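Local coordinates for tail fiber protein (Acinetobacter phage AM24, PDB 5W5P), which is a trimeric phage tailspike that probably recognises, and may degrade, the capsular polysaccharide of its Acinetobacter baumannii host, at residues G189-L197 and A245-T253. Sequence-based numbering, arbitrary orientation.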
ATOM      1  N   GLY A 189      34.455  -7.416 -18.841  1.00 52.87           N
ATOM      2  CA  GLY A 189      35.892  -7.443 -18.730  1.00 53.00           C
ATOM      3  C   GLY A 189      36.419  -7.146 -17.341  1.00 53.97           C
ATOM      4  O   GLY A 189      37.587  -7.437 -17.061  1.00 55.49           O
ATOM      5  N   LEU A 190      35.595  -6.574 -16.466  1.00 50.15           N
ATOM      6  CA  LEU A 190      35.950  -6.301 -15.078  1.00 49.79           C
ATOM      7  C   LEU A 190      34.831  -6.750 -14.162  1.00 48.27           C
ATOM      8  O   LEU A 190      34.408  -6.033 -13.253  1.00 49.95           O
ATOM      9  CB  LEU A 190      36.249  -4.822 -14.859  1.00 51.86           C
ATOM     10  CG  LEU A 190      37.229  -4.165 -15.826  1.00 53.60           C
ATOM     11  CD1 LEU A 190      36.848  -2.714 -16.066  1.00 47.35           C
ATOM     12  CD2 LEU A 190      38.643  -4.285 -15.286  1.00 55.36           C
ATOM     13  N   GLU A 191      34.335  -7.963 -14.399  1.00 46.62           N
ATOM     14  CA  GLU A 191      33.118  -8.422 -13.742  1.00 45.84           C
ATOM     15  C   GLU A 191      33.294  -8.546 -12.232  1.00 47.59           C
ATOM     16  O   GLU A 191      32.331  -8.358 -11.479  1.00 47.30           O
ATOM     17  CB  GLU A 191      32.677  -9.754 -14.354  1.00 44.05           C
ATOM     18  CG  GLU A 191      32.124  -9.622 -15.772  1.00 43.64           C
ATOM     19  CD  GLU A 191      33.188  -9.757 -16.859  1.00 49.18           C
ATOM     20  OE1 GLU A 191      34.396  -9.682 -16.543  1.00 45.89           O
ATOM     21  OE2 GLU A 191      32.808  -9.927 -18.038  1.00 48.02           O
ATOM     22  N   THR A 192      34.512  -8.832 -11.772  1.00 50.47           N
ATOM     23  CA  THR A 192      34.794  -9.014 -10.355  1.00 51.31           C
ATOM     24  C   THR A 192      35.327  -7.745  -9.695  1.00 51.64           C
ATOM     25  O   THR A 192      35.955  -7.824  -8.632  1.00 57.34           O
ATOM     26  CB  THR A 192      35.791 -10.160 -10.160  1.00 53.37           C
ATOM     27  OG1 THR A 192      36.889  -9.998 -11.067  1.00 58.16           O
ATOM     28  CG2 THR A 192      35.119 -11.500 -10.425  1.00 46.87           C
ATOM     29  N   SER A 193      35.081  -6.582 -10.292  1.00 47.89           N
ATOM     30  CA  SER A 193      35.645  -5.344  -9.772  1.00 50.53           C
ATOM     31  C   SER A 193      34.933  -4.910  -8.497  1.00 50.61           C
ATOM     32  O   SER A 193      33.712  -5.048  -8.371  1.00 49.45           O
ATOM     33  CB  SER A 193      35.547  -4.232 -10.813  1.00 53.50           C
ATOM     34  OG  SER A 193      35.861  -2.971 -10.245  1.00 53.66           O
ATOM     35  N   THR A 194      35.702  -4.370  -7.550  1.00 48.07           N
ATOM     36  CA  THR A 194      35.094  -3.801  -6.356  1.00 48.69           C
ATOM     37  C   THR A 194      34.556  -2.395  -6.593  1.00 52.75           C
ATOM     38  O   THR A 194      33.964  -1.813  -5.679  1.00 55.63           O
ATOM     39  CB  THR A 194      36.093  -3.786  -5.193  1.00 49.42           C
ATOM     40  OG1 THR A 194      37.194  -2.924  -5.509  1.00 48.64           O
ATOM     41  CG2 THR A 194      36.605  -5.190  -4.919  1.00 47.53           C
ATOM     42  N   ASP A 195      34.713  -1.851  -7.796  1.00 53.38           N
ATOM     43  CA  ASP A 195      34.195  -0.525  -8.088  1.00 52.09           C
ATOM     44  C   ASP A 195      32.725  -0.608  -8.478  1.00 48.39           C
ATOM     45  O   ASP A 195      32.223  -1.659  -8.887  1.00 47.68           O
ATOM     46  CB  ASP A 195      35.007   0.139  -9.199  1.00 55.79           C
ATOM     47  CG  ASP A 195      36.352   0.634  -8.714  1.00 62.47           C
ATOM     48  OD1 ASP A 195      36.462   0.967  -7.515  1.00 66.26           O
ATOM     49  OD2 ASP A 195      37.299   0.698  -9.525  1.00 66.70           O
ATOM     50  N   ASP A 196      32.032   0.523  -8.337  1.00 48.37           N
ATOM     51  CA  ASP A 196      30.595   0.593  -8.609  1.00 44.81           C
ATOM     52  C   ASP A 196      30.358   0.839 -10.101  1.00 45.86           C
ATOM     53  O   ASP A 196      29.901   1.898 -10.534  1.00 41.33           O
ATOM     54  CB  ASP A 196      29.942   1.667  -7.751  1.00 41.43           C
ATOM     55  CG  ASP A 196      28.521   1.312  -7.361  1.00 48.85           C
ATOM     56  OD1 ASP A 196      28.091   0.180  -7.673  1.00 43.35           O
ATOM     57  OD2 ASP A 196      27.833   2.162  -6.745  1.00 48.96           O
ATOM     58  N   LEU A 197      30.663  -0.191 -10.890  1.00 41.52           N
ATOM     59  CA  LEU A 197      30.560  -0.114 -12.348  1.00 41.46           C
ATOM     60  C   LEU A 197      29.125  -0.422 -12.776  1.00 43.53           C
ATOM     61  O   LEU A 197      28.834  -1.401 -13.464  1.00 44.52           O
ATOM     62  CB  LEU A 197      31.556  -1.063 -12.998  1.00 42.19           C
ATOM     63  CG  LEU A 197      32.976  -1.016 -12.431  1.00 50.91           C
ATOM     64  CD1 LEU A 197      33.881  -1.993 -13.170  1.00 51.02           C
ATOM     65  CD2 LEU A 197      33.529   0.398 -12.521  1.00 50.59           C
ATOM     66  N   ALA A 245      22.995 -10.925  -7.286  1.00 41.04           N
ATOM     67  CA  ALA A 245      24.130 -10.045  -7.039  1.00 40.03           C
ATOM     68  C   ALA A 245      25.031 -10.711  -6.010  1.00 42.34           C
ATOM     69  O   ALA A 245      24.604 -10.935  -4.874  1.00 45.71           O
ATOM     70  CB  ALA A 245      23.663  -8.671  -6.554  1.00 36.55           C
ATOM     71  N   THR A 246      26.267 -11.042  -6.409  1.00 42.64           N
ATOM     72  CA  THR A 246      27.212 -11.718  -5.525  1.00 47.12           C
ATOM     73  C   THR A 246      28.574 -11.032  -5.454  1.00 52.92           C
ATOM     74  O   THR A 246      29.520 -11.628  -4.930  1.00 41.70           O
ATOM     75  CB  THR A 246      27.423 -13.181  -5.951  1.00 45.29           C
ATOM     76  OG1 THR A 246      28.278 -13.230  -7.100  1.00 46.32           O
ATOM     77  CG2 THR A 246      26.102 -13.869  -6.266  1.00 39.75           C
ATOM     78  N   GLN A 247      28.711  -9.807  -5.965  1.00 52.40           N
ATOM     79  CA  GLN A 247      30.027  -9.185  -6.041  1.00 53.34           C
ATOM     80  C   GLN A 247      30.182  -8.132  -4.955  1.00 51.79           C
ATOM     81  O   GLN A 247      29.489  -7.101  -5.000  1.00 47.61           O
ATOM     82  CB  GLN A 247      30.253  -8.563  -7.420  1.00 55.77           C
ATOM     83  CG  GLN A 247      30.515  -9.575  -8.525  1.00 59.61           C
ATOM     84  CD  GLN A 247      31.730 -10.445  -8.252  1.00 64.47           C
ATOM     85  OE1 GLN A 247      32.728  -9.984  -7.688  1.00 63.85           O
ATOM     86  NE2 GLN A 247      31.657 -11.709  -8.663  1.00 64.57           N
ATOM     87  N   PRO A 248      31.064  -8.330  -3.976  1.00 50.86           N
ATOM     88  CA  PRO A 248      31.297  -7.284  -2.972  1.00 51.65           C
ATOM     89  C   PRO A 248      31.868  -6.027  -3.609  1.00 53.59           C
ATOM     90  O   PRO A 248      32.743  -6.088  -4.476  1.00 56.27           O
ATOM     91  CB  PRO A 248      32.303  -7.928  -2.007  1.00 48.62           C
ATOM     92  CG  PRO A 248      32.249  -9.401  -2.299  1.00 47.04           C
ATOM     93  CD  PRO A 248      31.909  -9.514  -3.748  1.00 48.13           C
ATOM     94  N   ARG A 249      31.360  -4.879  -3.172  1.00 52.43           N
ATOM     95  CA  ARG A 249      31.819  -3.600  -3.692  1.00 52.64           C
ATOM     96  C   ARG A 249      31.399  -2.499  -2.732  1.00 54.97           C
ATOM     97  O   ARG A 249      30.491  -2.675  -1.916  1.00 51.88           O
ATOM     98  CB  ARG A 249      31.262  -3.335  -5.090  1.00 50.31           C
ATOM     99  CG  ARG A 249      29.767  -3.131  -5.118  1.00 46.77           C
ATOM    100  CD  ARG A 249      29.197  -3.479  -6.472  1.00 40.14           C
ATOM    101  NE  ARG A 249      27.751  -3.294  -6.502  1.00 39.98           N
ATOM    102  CZ  ARG A 249      26.870  -4.235  -6.188  1.00 39.75           C
ATOM    103  NH1 ARG A 249      27.284  -5.445  -5.829  1.00 38.69           N
ATOM    104  NH2 ARG A 249      25.572  -3.966  -6.243  1.00 40.26           N
ATOM    105  N   ARG A 250      32.081  -1.360  -2.843  1.00 62.22           N
ATOM    106  CA  ARG A 250      31.822  -0.166  -2.024  1.00 64.60           C
ATOM    107  C   ARG A 250      31.977  -0.553  -0.555  1.00 61.73           C
ATOM    108  O   ARG A 250      33.010  -1.140  -0.195  1.00 61.67           O
ATOM    109  CB  ARG A 250      30.474   0.421  -2.412  1.00 68.12           C
ATOM    110  CG  ARG A 250      30.496   1.132  -3.742  1.00 73.68           C
ATOM    111  CD  ARG A 250      30.252   2.615  -3.566  1.00 78.87           C
ATOM    112  NE  ARG A 250      28.827   2.928  -3.553  1.00 79.96           N
ATOM    113  CZ  ARG A 250      28.210   3.564  -2.564  1.00 80.18           C
ATOM    114  NH1 ARG A 250      28.895   3.961  -1.501  1.00 79.03           N
ATOM    115  NH2 ARG A 250      26.908   3.807  -2.641  1.00 80.59           N
ATOM    116  N   ASN A 251      31.005  -0.255   0.309  1.00 65.11           N
ATOM    117  CA  ASN A 251      31.090  -0.527   1.736  1.00 66.97           C
ATOM    118  C   ASN A 251      30.572  -1.907   2.114  1.00 64.53           C
ATOM    119  O   ASN A 251      30.391  -2.176   3.306  1.00 66.05           O
ATOM    120  CB  ASN A 251      30.305   0.526   2.526  1.00 74.89           C
ATOM    121  CG  ASN A 251      30.527   1.935   2.013  1.00 82.28           C
ATOM    122  OD1 ASN A 251      31.631   2.468   2.094  1.00 85.62           O
ATOM    123  ND2 ASN A 251      29.470   2.547   1.487  1.00 83.27           N
ATOM    124  N   GLU A 252      30.313  -2.778   1.143  1.00 57.95           N
ATOM    125  CA  GLU A 252      29.676  -4.060   1.405  1.00 53.29           C
ATOM    126  C   GLU A 252      30.653  -5.206   1.194  1.00 53.18           C
ATOM    127  O   GLU A 252      31.453  -5.189   0.254  1.00 57.57           O
ATOM    128  CB  GLU A 252      28.449  -4.252   0.512  1.00 47.99           C
ATOM    129  CG  GLU A 252      27.435  -3.132   0.613  1.00 48.70           C
ATOM    130  CD  GLU A 252      26.980  -2.874   2.039  1.00 54.72           C
ATOM    131  OE1 GLU A 252      26.827  -3.846   2.814  1.00 55.88           O
ATOM    132  OE2 GLU A 252      26.769  -1.692   2.381  1.00 56.89           O
ATOM    133  N   THR A 253      30.578  -6.200   2.075  1.00 51.33           N
ATOM    134  CA  THR A 253      31.414  -7.389   1.995  1.00 53.35           C
ATOM    135  C   THR A 253      30.746  -8.521   1.231  1.00 54.37           C
ATOM    136  O   THR A 253      31.355  -9.582   1.058  1.00 56.62           O
ATOM    137  CB  THR A 253      31.794  -7.865   3.400  1.00 54.68           C
ATOM    138  OG1 THR A 253      30.615  -7.957   4.213  1.00 57.03           O
ATOM    139  CG2 THR A 253      32.764  -6.887   4.044  1.00 51.75           C
TER
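Asp196 faces Arg249 and Arg250 where two surface loops of a right-handed parallel beta-helix, the fold expected of a phage tailspike, lie side by side; one loop leads into strand 199-204, the other follows strand 241-244. The charged contacts form a salt-bridge network. Aspartate suits the centre because its two oxygens can serve two arginines: OD2 of Asp196 accepts a weak hydrogen bond from NE of Arg250 (3.4 Å), while OD1 of Asp196 makes a longer salt bridge with NE of Arg249 (3.7 Å). Each oxygen lies at the edge of its guanidinium, near its plane, but the carboxylate is turned 43° from the Arg249 group and 50° from that of Arg250. OD1 of Asp196 is also hydrogen-bonded to Tyr227 OH, its strongest polar partner. The long Arg249 chain, extended from CG to NE, carries its guanidinium to Asp224, with which NH1 forms a salt bridge, and to Gln247 O, to which NH1 donates.

Between the backbones, Arg250 N, at the second position of the type II' turn 249-252, donates weakly to Thr194 O (3.4 Å). Within its own loop, the short hydroxyl side chain of Ser193 closes an ST turn, its OG accepting from Asp195 N.

Van der Waals contact completes the join. The Gln247 side chain, long enough to reach across and bent at chi2 (-59°), brings its amide to Thr192, in the turn 190-193, at a slant, placing OE1 3.5 Å from CA of Thr192 and NE2 3.9 Å from the Thr192 methyl, CG2.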